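Oxidoreductase (Azotobacter vinelandii, PDB 7D5M) probably catalyses the NAD-dependent oxidation of a polyol or sugar substrate, as a homologue of inositol dehydrogenase with a Rossmann-type dinucleotide-binding domain. Local coordinates at residues R13-G18 / R72-Q77; Y27-A32 / S89-N94; G44-D49 / L60-Q65. All coordinates share one frame; numbering follows the deposited sequence.

All three contacts belong to the NAD-binding Rossmann domain and border the bound dinucleotide. Interaction 1 packs a helix on one face of the parallel sheet, and interaction 2 packs another on the opposite face; their centres are 13 Å apart. They meet at adjacent strands, where Val17 O and Ala91 N, 2.8 Å apart, form a probable hydrogen bond. Interaction 3, its centre 9 Å from that of interaction 1, lies at the end of strand 39-45, outermost in this chain's parallel sheet, where Met16 O and Ala45 N are 2.9 Å apart. Along the cofactor, interactions 1 and 3 border the adenosine half, whereas interaction 2 reaches from the adenine to the nicotinamide ribose.

Interaction 1. Residues R13-G18 / R72-Q77; sequences RWAMVG and RTLFEQ. With NAD (nicotinamide-adenine-dinucleotide), chain B.
Strand residue Ala15 and helix residue Leu74 mark the closest passage of the two backbones, with 8.4 Å between Ala15 CA and Leu74 CA, a spacing that is bridged by the apolar side chains of Ala15, Val17 and Leu74. Leu74 carries the helix side of the contact. Its CG stands anti to the backbone N (chi1 166°), which carries both methyls from the helix onto the strand: CD1 touches Ala15 CB at 3.9 Å, while CD2 straddles Ala15 and Val17, lying 4.0 Å from Ala15 CB and 3.8 Å from Val17 CG2. Val17 divides its two branches between protein and cofactor. CG2 is the branch that meets Leu74, whereas CG1, anti to the backbone N (chi1 -174°), turns to the adenine and lies 3.9 Å from NAD C2A. Immediately after it, Gly18 adopts a positive phi of 80° suited to glycine and brings its CA to 3.4 Å from NAD N3A. The strand thus leads from the core to the cofactor, the chain turning a corner at Val17, as the first Rossmann strand does where it enters the glycine-rich turn. Met16, between the two contact residues, sends its side chain to the other face of the sheet, against helix 26-34. On the Leu74 side, Phe75 fills the neighbouring ground between strand 87-91 and helix 97-106, and Val17 also touches Val88 and Ile100. Helix 71-78 therefore lies beside helix 97-106 on one face of the sheet, over strand 12-16, which is flanked by strands 39-45 and 87-91.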
loop_
_atom_site.group_PDB
_atom_site.type_symbol
_atom_site.label_atom_id
_atom_site.label_comp_id
_atom_site.label_asym_id
_atom_site.label_seq_id
_atom_site.Cartn_x
_atom_site.Cartn_y
_atom_site.Cartn_z
ATOM N N ARG A 13 39.534 20.114 0.338
ATOM C CA ARG A 13 39.275 21.553 0.089
ATOM C C ARG A 13 38.459 21.658 -1.205
ATOM O O ARG A 13 38.900 21.113 -2.242
ATOM C CB ARG A 13 40.595 22.329 0.064
ATOM C CG ARG A 13 41.341 22.287 1.391
ATOM C CD ARG A 13 42.583 23.161 1.391
ATOM N NE ARG A 13 43.511 22.869 0.309
ATOM C CZ ARG A 13 44.515 21.990 0.347
ATOM N NH1 ARG A 13 44.745 21.260 1.425
ATOM N NH2 ARG A 13 45.283 21.829 -0.711
ATOM N N TRP A 14 37.300 22.305 -1.139
ATOM C CA TRP A 14 36.214 22.106 -2.130
ATOM C C TRP A 14 35.575 23.424 -2.570
ATOM O O TRP A 14 35.431 24.361 -1.762
ATOM C CB TRP A 14 35.204 21.128 -1.524
ATOM C CG TRP A 14 34.042 20.735 -2.380
ATOM C CD1 TRP A 14 34.055 20.061 -3.569
ATOM C CD2 TRP A 14 32.659 20.902 -2.024
ATOM N NE1 TRP A 14 32.768 19.840 -3.995
ATOM C CE2 TRP A 14 31.893 20.341 -3.061
ATOM C CE3 TRP A 14 32.003 21.500 -0.942
ATOM C CZ2 TRP A 14 30.495 20.369 -3.042
ATOM C CZ3 TRP A 14 30.626 21.519 -0.921
ATOM C CH2 TRP A 14 29.887 20.954 -1.955
ATOM N N ALA A 15 35.153 23.453 -3.833
ATOM C CA ALA A 15 34.381 24.541 -4.454
ATOM C C ALA A 15 33.177 23.955 -5.188
ATOM O O ALA A 15 33.190 22.761 -5.581
ATOM C CB ALA A 15 35.251 25.312 -5.407
ATOM N N MET A 16 32.182 24.803 -5.405
ATOM C CA MET A 16 31.081 24.531 -6.350
ATOM C C MET A 16 31.158 25.536 -7.492
ATOM O O MET A 16 31.582 26.688 -7.264
ATOM C CB MET A 16 29.723 24.617 -5.657
ATOM C CG MET A 16 29.484 23.449 -4.736
ATOM S SD MET A 16 27.735 23.337 -4.295
ATOM C CE MET A 16 27.049 22.710 -5.827
ATOM N N VAL A 17 30.804 25.078 -8.687
ATOM C CA VAL A 17 30.425 25.957 -9.826
ATOM C C VAL A 17 28.941 25.721 -10.073
ATOM O O VAL A 17 28.557 24.556 -10.295
ATOM C CB VAL A 17 31.272 25.682 -11.080
ATOM C CG1 VAL A 17 30.961 26.687 -12.178
ATOM C CG2 VAL A 17 32.755 25.691 -10.765
ATOM N N GLY A 18 28.149 26.787 -9.966
ATOM C CA GLY A 18 26.681 26.703 -9.956
ATOM C C GLY A 18 26.203 26.310 -8.573
ATOM O O GLY A 18 26.977 26.455 -7.613
ATOM N N ARG A 72 36.880 29.674 -14.513
ATOM C CA ARG A 72 38.292 29.828 -14.973
ATOM C C ARG A 72 39.056 30.618 -13.907
ATOM O O ARG A 72 40.174 30.204 -13.538
ATOM C CB ARG A 72 38.387 30.460 -16.369
ATOM C CG ARG A 72 37.657 29.661 -17.440
ATOM C CD ARG A 72 37.448 30.355 -18.784
ATOM N NE ARG A 72 36.901 31.709 -18.708
ATOM C CZ ARG A 72 35.663 32.051 -18.329
ATOM N NH1 ARG A 72 34.781 31.138 -17.951
ATOM N NH2 ARG A 72 35.310 33.330 -18.335
ATOM N N THR A 73 38.476 31.709 -13.419
ATOM C CA THR A 73 39.089 32.546 -12.357
ATOM C C THR A 73 39.203 31.719 -11.077
ATOM O O THR A 73 40.261 31.756 -10.430
ATOM C CB THR A 73 38.292 33.825 -12.106
ATOM O OG1 THR A 73 38.180 34.448 -13.388
ATOM C CG2 THR A 73 38.963 34.714 -11.082
ATOM N N LEU A 74 38.140 30.996 -10.721
ATOM C CA LEU A 74 38.170 30.096 -9.546
ATOM C C LEU A 74 39.420 29.211 -9.622
ATOM O O LEU A 74 40.196 29.215 -8.653
ATOM C CB LEU A 74 36.892 29.259 -9.525
ATOM C CG LEU A 74 36.909 28.050 -8.594
ATOM C CD1 LEU A 74 36.869 28.474 -7.135
ATOM C CD2 LEU A 74 35.738 27.140 -8.923
ATOM N N PHE A 75 39.621 28.489 -10.728
ATOM C CA PHE A 75 40.724 27.500 -10.856
ATOM C C PHE A 75 42.065 28.244 -10.843
ATOM O O PHE A 75 42.962 27.801 -10.111
ATOM C CB PHE A 75 40.561 26.613 -12.093
ATOM C CG PHE A 75 39.262 25.848 -12.149
ATOM C CD1 PHE A 75 38.533 25.590 -10.996
ATOM C CD2 PHE A 75 38.768 25.381 -13.356
ATOM C CE1 PHE A 75 37.335 24.895 -11.057
ATOM C CE2 PHE A 75 37.569 24.684 -13.412
ATOM C CZ PHE A 75 36.851 24.450 -12.265
ATOM N N GLU A 76 42.186 29.352 -11.579
ATOM C CA GLU A 76 43.473 30.094 -11.712
ATOM C C GLU A 76 43.861 30.704 -10.358
ATOM O O GLU A 76 45.031 30.537 -9.964
ATOM C CB GLU A 76 43.395 31.167 -12.805
ATOM C CG GLU A 76 44.637 32.050 -12.875
ATOM C CD GLU A 76 44.631 33.122 -13.958
ATOM O OE1 GLU A 76 43.524 33.549 -14.376
ATOM O OE2 GLU A 76 45.744 33.531 -14.387
ATOM N N GLN A 77 42.928 31.380 -9.680
ATOM C CA GLN A 77 43.196 32.093 -8.399
ATOM C C GLN A 77 43.462 31.068 -7.296
ATOM O O GLN A 77 44.388 31.285 -6.488
ATOM C CB GLN A 77 42.042 33.025 -8.029
ATOM C CG GLN A 77 41.944 34.261 -8.915
ATOM C CD GLN A 77 43.223 35.063 -8.894
ATOM O OE1 GLN A 77 43.747 35.406 -7.833
ATOM N NE2 GLN A 77 43.746 35.345 -10.073
HETATM P PA NAD B . 19.056 25.332 -11.955
HETATM O O1A NAD B . 18.764 26.123 -13.192
HETATM O O2A NAD B . 18.018 25.175 -10.889
HETATM O O5B NAD B . 20.403 25.905 -11.292
HETATM C C5B NAD B . 21.522 26.400 -12.092
HETATM C C4B NAD B . 22.464 27.127 -11.164
HETATM O O4B NAD B . 23.753 27.317 -11.803
HETATM C C3B NAD B . 22.013 28.533 -10.748
HETATM O O3B NAD B . 22.455 28.806 -9.427
HETATM C C2B NAD B . 22.719 29.410 -11.788
HETATM O O2B NAD B . 22.884 30.757 -11.408
HETATM C C1B NAD B . 24.061 28.695 -11.840
HETATM N N9A NAD B . 24.842 28.935 -13.044
HETATM C C8A NAD B . 24.386 28.879 -14.335
HETATM N N7A NAD B . 25.329 29.066 -15.225
HETATM C C5A NAD B . 26.483 29.236 -14.476
HETATM C C6A NAD B . 27.823 29.458 -14.850
HETATM N N6A NAD B . 28.239 29.522 -16.117
HETATM N N1A NAD B . 28.735 29.570 -13.852
HETATM C C2A NAD B . 28.306 29.497 -12.583
HETATM N N3A NAD B . 27.076 29.276 -12.115
HETATM C C4A NAD B . 26.197 29.154 -13.126
HETATM O O3 NAD B . 19.509 23.836 -12.373
HETATM P PN NAD B . 19.413 22.459 -11.521
HETATM O O1N NAD B . 18.038 21.870 -11.667
HETATM O O2N NAD B . 19.944 22.711 -10.141
HETATM O O5D NAD B . 20.417 21.506 -12.328
HETATM C C5D NAD B . 21.805 21.814 -12.466
HETATM C C4D NAD B . 22.472 20.550 -12.932
HETATM O O4D NAD B . 22.189 19.495 -11.977
HETATM C C3D NAD B . 21.966 20.029 -14.283
HETATM O O3D NAD B . 23.036 19.430 -14.991
HETATM C C2D NAD B . 20.903 19.000 -13.882
HETATM O O2D NAD B . 20.699 17.994 -14.863
HETATM C C1D NAD B . 21.549 18.406 -12.629
HETATM N N1N NAD B . 20.589 17.782 -11.667
HETATM C C2N NAD B . 20.832 16.502 -11.216
HETATM C C3N NAD B . 19.931 15.868 -10.359
HETATM C C7N NAD B . 20.346 14.530 -9.784
HETATM O O7N NAD B . 21.528 14.183 -9.876
HETATM N N7N NAD B . 19.413 13.804 -9.175
HETATM C C4N NAD B . 18.718 16.499 -10.064
HETATM C C5N NAD B . 18.482 17.787 -10.543
HETATM C C6N NAD B . 19.490 18.451 -11.208
#

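Interaction 2. Residues Y27-A32 / S89-N94. With NAD (nicotinamide-adenine-dinucleotide), chain B.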
loop_
_atom_site.group_PDB
_atom_site.type_symbol
_atom_site.label_atom_id
_atom_site.label_comp_id
_atom_site.label_asym_id
_atom_site.label_seq_id
_atom_site.Cartn_x
_atom_site.Cartn_y
_atom_site.Cartn_z
ATOM N N TYR A 27 21.820 22.692 -3.028
ATOM C CA TYR A 27 21.792 22.405 -1.575
ATOM C C TYR A 27 22.168 20.945 -1.288
ATOM O O TYR A 27 22.967 20.692 -0.368
ATOM C CB TYR A 27 20.442 22.742 -0.946
ATOM C CG TYR A 27 20.442 22.383 0.514
ATOM C CD1 TYR A 27 21.255 23.069 1.400
ATOM C CD2 TYR A 27 19.744 21.283 0.982
ATOM C CE1 TYR A 27 21.323 22.715 2.735
ATOM C CE2 TYR A 27 19.795 20.924 2.319
ATOM C CZ TYR A 27 20.589 21.637 3.197
ATOM O OH TYR A 27 20.659 21.283 4.511
ATOM N N ILE A 28 21.598 19.985 -2.008
ATOM C CA ILE A 28 21.864 18.553 -1.687
ATOM C C ILE A 28 23.349 18.243 -1.926
ATOM O O ILE A 28 23.923 17.472 -1.137
ATOM C CB ILE A 28 20.913 17.580 -2.409
ATOM C CG1 ILE A 28 21.120 16.160 -1.871
ATOM C CG2 ILE A 28 21.058 17.639 -3.925
ATOM C CD1 ILE A 28 19.972 15.231 -2.148
ATOM N N HIS A 29 23.997 18.868 -2.910
ATOM C CA HIS A 29 25.467 18.740 -3.073
ATOM C C HIS A 29 26.171 19.108 -1.766
ATOM O O HIS A 29 27.026 18.325 -1.304
ATOM C CB HIS A 29 25.992 19.597 -4.218
ATOM C CG HIS A 29 25.795 18.966 -5.553
ATOM N ND1 HIS A 29 26.735 18.115 -6.107
ATOM C CD2 HIS A 29 24.772 19.030 -6.431
ATOM C CE1 HIS A 29 26.304 17.700 -7.280
ATOM N NE2 HIS A 29 25.102 18.252 -7.505
ATOM N N ARG A 30 25.871 20.281 -1.224
ATOM C CA ARG A 30 26.542 20.798 -0.004
ATOM C C ARG A 30 26.147 19.940 1.201
ATOM O O ARG A 30 27.014 19.643 2.026
ATOM C CB ARG A 30 26.207 22.268 0.217
ATOM C CG ARG A 30 26.816 23.183 -0.832
ATOM C CD ARG A 30 26.581 24.654 -0.513
ATOM N NE ARG A 30 25.172 25.027 -0.527
ATOM C CZ ARG A 30 24.486 25.376 -1.613
ATOM N NH1 ARG A 30 25.071 25.383 -2.798
ATOM N NH2 ARG A 30 23.208 25.698 -1.514
ATOM N N SER A 31 24.868 19.621 1.339
ATOM C CA SER A 31 24.382 18.806 2.479
ATOM C C SER A 31 25.200 17.512 2.555
ATOM O O SER A 31 25.683 17.165 3.644
ATOM C CB SER A 31 22.902 18.562 2.367
ATOM O OG SER A 31 22.392 18.064 3.596
ATOM N N ALA A 32 25.382 16.834 1.423
ATOM C CA ALA A 32 26.075 15.532 1.332
ATOM C C ALA A 32 27.593 15.720 1.480
ATOM O O ALA A 32 28.225 14.897 2.161
ATOM C CB ALA A 32 25.732 14.867 0.020
ATOM N N SER A 89 32.695 20.578 -7.399
ATOM C CA SER A 89 31.409 20.023 -7.862
ATOM C C SER A 89 30.792 20.956 -8.904
ATOM O O SER A 89 30.684 22.177 -8.643
ATOM C CB SER A 89 30.493 19.766 -6.707
ATOM O OG SER A 89 31.002 18.678 -5.965
ATOM N N VAL A 90 30.361 20.381 -10.028
ATOM C CA VAL A 90 29.806 21.138 -11.185
ATOM C C VAL A 90 28.284 20.940 -11.192
ATOM O O VAL A 90 27.818 19.827 -11.476
ATOM C CB VAL A 90 30.466 20.686 -12.499
ATOM C CG1 VAL A 90 29.901 21.436 -13.694
ATOM C CG2 VAL A 90 31.980 20.805 -12.446
ATOM N N ALA A 91 27.539 21.984 -10.848
ATOM C CA ALA A 91 26.064 21.938 -10.722
ATOM C C ALA A 91 25.459 23.041 -11.582
ATOM O O ALA A 91 24.428 23.606 -11.193
ATOM C CB ALA A 91 25.667 22.071 -9.278
ATOM N N THR A 92 26.089 23.328 -12.719
ATOM C CA THR A 92 25.597 24.309 -13.711
ATOM C C THR A 92 24.604 23.598 -14.617
ATOM O O THR A 92 24.427 22.389 -14.536
ATOM C CB THR A 92 26.761 24.914 -14.498
ATOM O OG1 THR A 92 27.492 23.821 -15.058
ATOM C CG2 THR A 92 27.663 25.780 -13.645
ATOM N N PRO A 93 23.889 24.323 -15.492
ATOM C CA PRO A 93 23.108 23.660 -16.537
ATOM C C PRO A 93 23.992 22.807 -17.461
ATOM O O PRO A 93 25.182 23.049 -17.567
ATOM C CB PRO A 93 22.434 24.824 -17.269
ATOM C CG PRO A 93 22.416 25.947 -16.246
ATOM C CD PRO A 93 23.713 25.781 -15.477
ATOM N N ASN A 94 23.365 21.838 -18.126
ATOM C CA ASN A 94 24.016 20.707 -18.838
ATOM C C ASN A 94 25.042 21.215 -19.853
ATOM O O ASN A 94 26.102 20.580 -19.960
ATOM C CB ASN A 94 22.992 19.843 -19.568
ATOM C CG ASN A 94 22.021 19.176 -18.626
ATOM O OD1 ASN A 94 22.230 19.172 -17.416
ATOM N ND2 ASN A 94 20.951 18.622 -19.179
HETATM P PA NAD B . 19.056 25.332 -11.955
HETATM O O1A NAD B . 18.764 26.123 -13.192
HETATM O O2A NAD B . 18.018 25.175 -10.889
HETATM O O5B NAD B . 20.403 25.905 -11.292
HETATM C C5B NAD B . 21.522 26.400 -12.092
HETATM C C4B NAD B . 22.464 27.127 -11.164
HETATM O O4B NAD B . 23.753 27.317 -11.803
HETATM C C3B NAD B . 22.013 28.533 -10.748
HETATM O O3B NAD B . 22.455 28.806 -9.427
HETATM C C2B NAD B . 22.719 29.410 -11.788
HETATM O O2B NAD B . 22.884 30.757 -11.408
HETATM C C1B NAD B . 24.061 28.695 -11.840
HETATM N N9A NAD B . 24.842 28.935 -13.044
HETATM C C8A NAD B . 24.386 28.879 -14.335
HETATM N N7A NAD B . 25.329 29.066 -15.225
HETATM C C5A NAD B . 26.483 29.236 -14.476
HETATM C C6A NAD B . 27.823 29.458 -14.850
HETATM N N6A NAD B . 28.239 29.522 -16.117
HETATM N N1A NAD B . 28.735 29.570 -13.852
HETATM C C2A NAD B . 28.306 29.497 -12.583
HETATM N N3A NAD B . 27.076 29.276 -12.115
HETATM C C4A NAD B . 26.197 29.154 -13.126
HETATM O O3 NAD B . 19.509 23.836 -12.373
HETATM P PN NAD B . 19.413 22.459 -11.521
HETATM O O1N NAD B . 18.038 21.870 -11.667
HETATM O O2N NAD B . 19.944 22.711 -10.141
HETATM O O5D NAD B . 20.417 21.506 -12.328
HETATM C C5D NAD B . 21.805 21.814 -12.466
HETATM C C4D NAD B . 22.472 20.550 -12.932
HETATM O O4D NAD B . 22.189 19.495 -11.977
HETATM C C3D NAD B . 21.966 20.029 -14.283
HETATM O O3D NAD B . 23.036 19.430 -14.991
HETATM C C2D NAD B . 20.903 19.000 -13.882
HETATM O O2D NAD B . 20.699 17.994 -14.863
HETATM C C1D NAD B . 21.549 18.406 -12.629
HETATM N N1N NAD B . 20.589 17.782 -11.667
HETATM C C2N NAD B . 20.832 16.502 -11.216
HETATM C C3N NAD B . 19.931 15.868 -10.359
HETATM C C7N NAD B . 20.346 14.530 -9.784
HETATM O O7N NAD B . 21.528 14.183 -9.876
HETATM N N7N NAD B . 19.413 13.804 -9.175
HETATM C C4N NAD B . 18.718 16.499 -10.064
HETATM C C5N NAD B . 18.482 17.787 -10.543
HETATM C C6N NAD B . 19.490 18.451 -11.208
#
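The imidazole of His29 leans from its helix toward strand residues Ser89 and Ala91, and the ring reaches both, each obliquely. His29 CG lies anti to the carbonyl carbon and beside the backbone N (chi1 -80°), and chi2 of -89° turns the ring so that its two nitrogens come near Ser89 and Ala91, the residues on either side of Val90 that point to the helix: ND1 is 4.1 Å from Ser89 CB, and NE2 is 4.2 Å from Ala91 CB. Neither nitrogen bonds across the contact. ND1 is paired with the hydroxyl of Tyr337 and NE2 with the carboxylate of Glu114, a residue of the NADH site; two partners on two sides fix the rotation of this buried ring. Ser89 OG shares the Tyr337 hydroxyl and also accepts from Trp14 NE1. Helix 26-34 is the first helix of the Rossmann fold, following the glycine-rich turn, and it covers the face of the sheet on which strand 87-91 presents Ser89 and Ala91. Beyond this strand the chain follows the cofactor. Thr92 CG2 lies against the adenine, 3.7 Å from NAD C5A, and Pro93 CD approaches NAD C8A at 3.4 Å. Asn94 CG lies anti to the carbonyl carbon (chi1 -63°), which brings OD1 to the nicotinamide ribose, where it accepts a hydrogen bond from NAD O3D at 2.6 Å and lies 3.2 Å from NAD O2D. On the outer side of the helix, Tyr27 OH is hydrogen-bonded to Asp36 of the second subunit, and Arg30 NH2 to the backbone O of Asn3 of that subunit.

Interaction 3. Residues G44-D49 / L60-Q65. With NAD (nicotinamide-adenine-dinucleotide), chain B.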
loop_
_atom_site.group_PDB
_atom_site.type_symbol
_atom_site.label_atom_id
_atom_site.label_comp_id
_atom_site.label_asym_id
_atom_site.label_seq_id
_atom_site.Cartn_x
_atom_site.Cartn_y
_atom_site.Cartn_z
ATOM N N GLY A 44 33.935 29.246 -4.426
ATOM C CA GLY A 44 32.917 28.885 -5.421
ATOM C C GLY A 44 32.763 29.926 -6.505
ATOM O O GLY A 44 33.156 31.094 -6.297
ATOM N N ALA A 45 32.217 29.495 -7.639
ATOM C CA ALA A 45 31.605 30.375 -8.660
ATOM C C ALA A 45 30.134 29.967 -8.741
ATOM O O ALA A 45 29.784 29.124 -9.575
ATOM C CB ALA A 45 32.314 30.253 -9.980
ATOM N N PHE A 46 29.316 30.517 -7.848
ATOM C CA PHE A 46 28.005 29.938 -7.464
ATOM C C PHE A 46 26.895 30.291 -8.459
ATOM O O PHE A 46 25.895 29.566 -8.478
ATOM C CB PHE A 46 27.613 30.399 -6.063
ATOM C CG PHE A 46 28.459 29.800 -4.971
ATOM C CD1 PHE A 46 28.347 28.450 -4.661
ATOM C CD2 PHE A 46 29.399 30.561 -4.296
ATOM C CE1 PHE A 46 29.138 27.889 -3.668
ATOM C CE2 PHE A 46 30.193 29.998 -3.308
ATOM C CZ PHE A 46 30.057 28.664 -2.991
ATOM N N ASP A 47 27.034 31.356 -9.248
ATOM C CA ASP A 47 25.876 31.941 -9.972
ATOM C C ASP A 47 26.335 32.561 -11.296
ATOM O O ASP A 47 27.473 33.057 -11.361
ATOM C CB ASP A 47 25.174 32.935 -9.042
ATOM C CG ASP A 47 23.711 33.202 -9.340
ATOM O OD1 ASP A 47 23.397 33.487 -10.512
ATOM O OD2 ASP A 47 22.889 33.128 -8.387
ATOM N N ILE A 48 25.461 32.550 -12.310
ATOM C CA ILE A 48 25.677 33.288 -13.590
ATOM C C ILE A 48 25.688 34.794 -13.306
ATOM O O ILE A 48 26.336 35.527 -14.065
ATOM C CB ILE A 48 24.624 32.913 -14.657
ATOM C CG1 ILE A 48 24.980 33.485 -16.036
ATOM C CG2 ILE A 48 23.220 33.330 -14.236
ATOM C CD1 ILE A 48 26.217 32.871 -16.659
ATOM N N ASP A 49 24.974 35.232 -12.267
ATOM C CA ASP A 49 24.971 36.631 -11.770
ATOM C C ASP A 49 26.038 36.695 -10.685
ATOM O O ASP A 49 25.814 36.200 -9.585
ATOM C CB ASP A 49 23.563 37.015 -11.304
ATOM C CG ASP A 49 23.415 38.356 -10.608
ATOM O OD1 ASP A 49 24.406 38.880 -10.084
ATOM O OD2 ASP A 49 22.277 38.853 -10.568
ATOM N N LEU A 60 26.747 31.292 2.839
ATOM C CA LEU A 60 27.240 29.900 3.015
ATOM C C LEU A 60 28.521 29.862 3.852
ATOM O O LEU A 60 29.024 28.739 4.075
ATOM C CB LEU A 60 27.486 29.253 1.649
ATOM C CG LEU A 60 26.253 28.958 0.804
ATOM C CD1 LEU A 60 26.661 28.331 -0.522
ATOM C CD2 LEU A 60 25.273 28.046 1.532
ATOM N N GLY A 61 29.040 31.017 4.287
ATOM C CA GLY A 61 30.230 31.121 5.153
ATOM C C GLY A 61 31.531 31.146 4.364
ATOM O O GLY A 61 32.597 30.979 4.982
ATOM N N VAL A 62 31.470 31.380 3.051
ATOM C CA VAL A 62 32.667 31.439 2.162
ATOM C C VAL A 62 33.250 32.856 2.203
ATOM O O VAL A 62 32.481 33.820 2.203
ATOM C CB VAL A 62 32.329 31.010 0.723
ATOM C CG1 VAL A 62 33.551 31.029 -0.185
ATOM C CG2 VAL A 62 31.683 29.634 0.705
ATOM N N ASP A 63 34.576 32.946 2.245
ATOM C CA ASP A 63 35.336 34.213 2.129
ATOM C C ASP A 63 34.872 34.925 0.865
ATOM O O ASP A 63 34.964 34.333 -0.207
ATOM C CB ASP A 63 36.827 33.892 2.078
ATOM C CG ASP A 63 37.748 35.095 2.029
ATOM O OD1 ASP A 63 37.273 36.199 1.706
ATOM O OD2 ASP A 63 38.926 34.901 2.321
ATOM N N PRO A 64 34.375 36.187 0.925
ATOM C CA PRO A 64 33.894 36.883 -0.272
ATOM C C PRO A 64 34.955 36.960 -1.383
ATOM O O PRO A 64 34.603 36.945 -2.558
ATOM C CB PRO A 64 33.521 38.296 0.225
ATOM C CG PRO A 64 34.237 38.429 1.546
ATOM C CD PRO A 64 34.261 37.031 2.130
ATOM N N GLN A 65 36.232 37.029 -1.000
ATOM C CA GLN A 65 37.367 37.066 -1.961
ATOM C C GLN A 65 37.561 35.697 -2.626
ATOM O O GLN A 65 38.282 35.634 -3.638
ATOM C CB GLN A 65 38.635 37.512 -1.243
ATOM C CG GLN A 65 38.679 39.011 -0.993
ATOM C CD GLN A 65 40.059 39.426 -0.548
ATOM O OE1 GLN A 65 40.444 39.222 0.598
ATOM N NE2 GLN A 65 40.829 39.977 -1.472
HETATM P PA NAD B . 19.056 25.332 -11.955
HETATM O O1A NAD B . 18.764 26.123 -13.192
HETATM O O2A NAD B . 18.018 25.175 -10.889
HETATM O O5B NAD B . 20.403 25.905 -11.292
HETATM C C5B NAD B . 21.522 26.400 -12.092
HETATM C C4B NAD B . 22.464 27.127 -11.164
HETATM O O4B NAD B . 23.753 27.317 -11.803
HETATM C C3B NAD B . 22.013 28.533 -10.748
HETATM O O3B NAD B . 22.455 28.806 -9.427
HETATM C C2B NAD B . 22.719 29.410 -11.788
HETATM O O2B NAD B . 22.884 30.757 -11.408
HETATM C C1B NAD B . 24.061 28.695 -11.840
HETATM N N9A NAD B . 24.842 28.935 -13.044
HETATM C C8A NAD B . 24.386 28.879 -14.335
HETATM N N7A NAD B . 25.329 29.066 -15.225
HETATM C C5A NAD B . 26.483 29.236 -14.476
HETATM C C6A NAD B . 27.823 29.458 -14.850
HETATM N N6A NAD B . 28.239 29.522 -16.117
HETATM N N1A NAD B . 28.735 29.570 -13.852
HETATM C C2A NAD B . 28.306 29.497 -12.583
HETATM N N3A NAD B . 27.076 29.276 -12.115
HETATM C C4A NAD B . 26.197 29.154 -13.126
HETATM O O3 NAD B . 19.509 23.836 -12.373
HETATM P PN NAD B . 19.413 22.459 -11.521
HETATM O O1N NAD B . 18.038 21.870 -11.667
HETATM O O2N NAD B . 19.944 22.711 -10.141
HETATM O O5D NAD B . 20.417 21.506 -12.328
HETATM C C5D NAD B . 21.805 21.814 -12.466
HETATM C C4D NAD B . 22.472 20.550 -12.932
HETATM O O4D NAD B . 22.189 19.495 -11.977
HETATM C C3D NAD B . 21.966 20.029 -14.283
HETATM O O3D NAD B . 23.036 19.430 -14.991
HETATM C C2D NAD B . 20.903 19.000 -13.882
HETATM O O2D NAD B . 20.699 17.994 -14.863
HETATM C C1D NAD B . 21.549 18.406 -12.629
HETATM N N1N NAD B . 20.589 17.782 -11.667
HETATM C C2N NAD B . 20.832 16.502 -11.216
HETATM C C3N NAD B . 19.931 15.868 -10.359
HETATM C C7N NAD B . 20.346 14.530 -9.784
HETATM O O7N NAD B . 21.528 14.183 -9.876
HETATM N N7N NAD B . 19.413 13.804 -9.175
HETATM C C4N NAD B . 18.718 16.499 -10.064
HETATM C C5N NAD B . 18.482 17.787 -10.543
HETATM C C6N NAD B . 19.490 18.451 -11.208
#
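The loop that leaves the second Rossmann strand to hold the adenosine ribose is packed here, through Phe46, against the Schellman turn that ends helix 50-59. Leu60 CD1 sits over one face of the Phe46 ring, 4.0 Å from CE1, while the opposite face carries Gly44 CA, 3.6 Å above the plane and offset toward the rim. Val62 CG2 comes obliquely to the far end of the ring, 4.2 Å from Phe46 CZ. Between Leu60 and Val62, which both point toward Phe46, Gly61 takes the positive phi of the Schellman motif. Strand 39-45, helix 50-59 and this return loop form part of the adenosine side of the Rossmann fold, where an acidic residue after the second strand commonly meets the ribose. Asp47 fits that place: its OD1 is 2.9 Å from NAD O2B. The same OD1 accepts from Asp49 N at 2.9 Å in an Asx turn, approached on its anti side but 32° out of the carboxylate plane (N-H...O 168°), and OD2 forms a salt bridge with Arg52. Ile48 N donates to NAD O2B at 3.3 Å, nearly straight at 165°, and Ile48 CD1 reaches the adenine amino group, 3.9 Å from NAD N6A.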